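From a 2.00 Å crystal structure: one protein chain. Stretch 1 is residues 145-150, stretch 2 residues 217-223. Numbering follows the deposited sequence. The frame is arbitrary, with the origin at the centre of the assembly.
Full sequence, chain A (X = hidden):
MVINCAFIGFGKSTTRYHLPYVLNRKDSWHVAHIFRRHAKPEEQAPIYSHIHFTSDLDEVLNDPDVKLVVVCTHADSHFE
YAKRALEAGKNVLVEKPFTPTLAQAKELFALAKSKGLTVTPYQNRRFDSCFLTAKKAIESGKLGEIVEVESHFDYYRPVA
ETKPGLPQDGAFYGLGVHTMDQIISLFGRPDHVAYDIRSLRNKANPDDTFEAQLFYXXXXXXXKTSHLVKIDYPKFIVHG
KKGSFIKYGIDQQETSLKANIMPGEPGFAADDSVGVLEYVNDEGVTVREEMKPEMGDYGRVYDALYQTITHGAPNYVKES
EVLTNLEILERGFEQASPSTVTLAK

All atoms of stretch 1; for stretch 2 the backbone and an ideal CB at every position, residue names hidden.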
# COMPACT_ATOMS: atom_id res chain seq x y z
N GLU A 145 10.96 0.76 -16.96
CA GLU A 145 11.01 1.83 -15.97
C GLU A 145 10.22 1.47 -14.70
O GLU A 145 9.02 1.20 -14.76
CB GLU A 145 10.47 3.13 -16.56
CG GLU A 145 10.73 4.34 -15.67
CD GLU A 145 9.96 5.56 -16.11
OE1 GLU A 145 10.00 5.89 -17.31
OE2 GLU A 145 9.31 6.19 -15.24
N ILE A 146 10.89 1.49 -13.56
CA ILE A 146 10.24 1.15 -12.30
C ILE A 146 9.35 2.28 -11.79
O ILE A 146 9.77 3.42 -11.74
CB ILE A 146 11.28 0.82 -11.22
CG1 ILE A 146 12.23 -0.26 -11.74
CG2 ILE A 146 10.59 0.39 -9.92
CD1 ILE A 146 11.51 -1.51 -12.23
N VAL A 147 8.11 1.95 -11.42
CA VAL A 147 7.21 2.98 -10.92
C VAL A 147 6.77 2.73 -9.49
O VAL A 147 6.37 3.67 -8.80
CB VAL A 147 5.97 3.13 -11.83
CG1 VAL A 147 6.41 3.66 -13.19
CG2 VAL A 147 5.25 1.80 -11.98
N GLU A 148 6.86 1.49 -9.01
CA GLU A 148 6.47 1.23 -7.64
C GLU A 148 7.18 0.03 -7.01
O GLU A 148 7.38 -1.00 -7.65
CB GLU A 148 4.95 1.05 -7.53
CG GLU A 148 4.46 1.08 -6.08
CD GLU A 148 3.07 1.70 -5.93
OE1 GLU A 148 2.84 2.78 -6.51
OE2 GLU A 148 2.23 1.13 -5.21
N VAL A 149 7.56 0.21 -5.76
CA VAL A 149 8.23 -0.82 -4.98
C VAL A 149 7.48 -0.85 -3.65
O VAL A 149 7.13 0.20 -3.10
CB VAL A 149 9.73 -0.48 -4.75
CG1 VAL A 149 10.39 -1.50 -3.80
CG2 VAL A 149 10.47 -0.48 -6.08
N GLU A 150 7.21 -2.05 -3.15
CA GLU A 150 6.51 -2.18 -1.89
C GLU A 150 7.23 -3.23 -1.05
O GLU A 150 7.44 -4.35 -1.50
CB GLU A 150 5.06 -2.59 -2.14
CG GLU A 150 4.11 -2.40 -0.97
CD GLU A 150 2.65 -2.67 -1.34
OE1 GLU A 150 2.18 -2.13 -2.37
OE2 GLU A 150 1.96 -3.41 -0.60
N UNK A 217 11.00 11.21 -7.94
CA UNK A 217 10.41 11.62 -9.19
C UNK A 217 9.05 10.97 -9.26
O UNK A 217 8.24 11.12 -8.34
CB UNK A 217 11.28 11.24 -10.39
N UNK A 218 8.79 10.23 -10.33
CA UNK A 218 7.52 9.55 -10.52
C UNK A 218 7.50 8.18 -9.84
O UNK A 218 6.49 7.49 -9.87
CB UNK A 218 7.23 9.40 -12.01
N UNK A 219 8.63 7.79 -9.25
CA UNK A 219 8.71 6.49 -8.58
C UNK A 219 8.35 6.59 -7.11
O UNK A 219 8.77 7.52 -6.43
CB UNK A 219 10.11 5.90 -8.73
N UNK A 220 7.57 5.62 -6.62
CA UNK A 220 7.19 5.58 -5.21
C UNK A 220 7.57 4.23 -4.60
O UNK A 220 7.21 3.17 -5.11
CB UNK A 220 5.69 5.84 -5.05
N UNK A 221 8.33 4.30 -3.50
CA UNK A 221 8.77 3.11 -2.78
C UNK A 221 8.08 3.13 -1.42
O UNK A 221 8.22 4.08 -0.65
CB UNK A 221 10.29 3.06 -2.64
N UNK A 222 7.36 2.05 -1.14
CA UNK A 222 6.62 1.91 0.10
C UNK A 222 7.27 0.92 1.07
O UNK A 222 7.61 -0.20 0.69
CB UNK A 222 5.19 1.47 -0.21
N UNK A 223 7.45 1.34 2.31
CA UNK A 223 8.02 0.47 3.33
C UNK A 223 7.02 0.45 4.48
O UNK A 223 6.64 1.51 4.99
CB UNK A 223 9.40 0.94 3.78

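Two strands run side by side and parallel here, their axes 8° apart, so each position from 219 to 222 can be judged against a neighbouring residue of stretch 1.

Position 217 lies beyond the reach of stretch 1. Its backbone angles (phi 65°, psi -125°) put it where a side chain is generally disfavoured, which argues for glycine, and Gly 217 is deposited.

At 218 the CB points sideways, and its nearest neighbour is Glu 145 OE2, 5.0 Å from the ideal CB. A small or polar residue would be tolerated, and a basic one might answer the carboxylate. The residue is Asp 218, which forms no bond with stretch 1; its OD2 is hydrogen-bonded elsewhere in the structure.

Position 219 has its CB sideways too, 3.9 Å from Ile 146 O, with the methyl-bearing side chain of Ile 146 nearby. A branched aliphatic residue long enough for its end to come nearer to stretch 1 would suit. Leu 219 does so: with chi1 t and chi2 p, its CD1 lies 3.8 Å from Ile 146 CG2 and 3.3 Å from Val 147 C.

The backbone of 220 is held by two hydrogen bonds, its N donating to Val 147 O (3.2 Å) and its O accepting from Val 149 N (3.1 Å); the need for an N-H rules out proline. The CB shares a face with Glu 148, and the ideal CB of 220 is 4.4 Å from Glu 148 OE1. A polar or basic residue would suit that acid, a long one reaching along it. Lys 220 runs past it, CE lying 3.7 Å from Glu 148 OE1, but Lys 220 NZ is 4.3 Å from Glu 148 OE1, beyond a salt bridge, and is hydrogen-bonded elsewhere.

At 221 the CB turns to the other face, beside Val 149, with 4.2 Å between the ideal CB and Val 149 CB. Small or medium apolar residues all fit this description. Ala 221 makes a modest apolar contact through its one methyl, while its CA approaches Val 149 O at 3.4 Å in a CA-H...O contact.

Position 222 returns to the face of Glu 148 and Glu 150. Its N donates to Val 149 O at 2.7 Å. The methylenes of Glu 150 invite an aliphatic partner, although the carboxylates would also allow a polar one. Ile 222 takes the aliphatic option: CG2 lies 4.1 Å from Glu 150 CG, and CD1 4.0 Å from Glu 148 OE2.

At 223 the CB points away, so stretch 1 sets no preference; the residue is Val 223.

Stretch 2 (217-223) GDLKAIV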
# COMPACT_ATOMS: atom_id res chain seq x y z
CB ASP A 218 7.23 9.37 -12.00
CG ASP A 218 6.94 10.68 -12.71
OD1 ASP A 218 5.96 11.36 -12.32
OD2 ASP A 218 7.68 11.02 -13.64
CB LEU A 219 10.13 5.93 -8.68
CG LEU A 219 10.41 4.81 -7.68
CD1 LEU A 219 9.67 3.55 -8.10
CD2 LEU A 219 11.90 4.56 -7.60
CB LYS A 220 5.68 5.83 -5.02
CG LYS A 220 5.27 5.92 -3.54
CD LYS A 220 3.79 6.20 -3.31
CE LYS A 220 2.91 4.99 -3.55
NZ LYS A 220 1.47 5.31 -3.32
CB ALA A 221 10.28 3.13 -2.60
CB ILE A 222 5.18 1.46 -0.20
CG1 ILE A 222 4.45 2.58 -0.96
CG2 ILE A 222 4.45 1.09 1.08
CD1 ILE A 222 3.05 2.20 -1.44
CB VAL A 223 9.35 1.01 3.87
CG1 VAL A 223 9.79 0.18 5.03
CG2 VAL A 223 10.41 0.99 2.77
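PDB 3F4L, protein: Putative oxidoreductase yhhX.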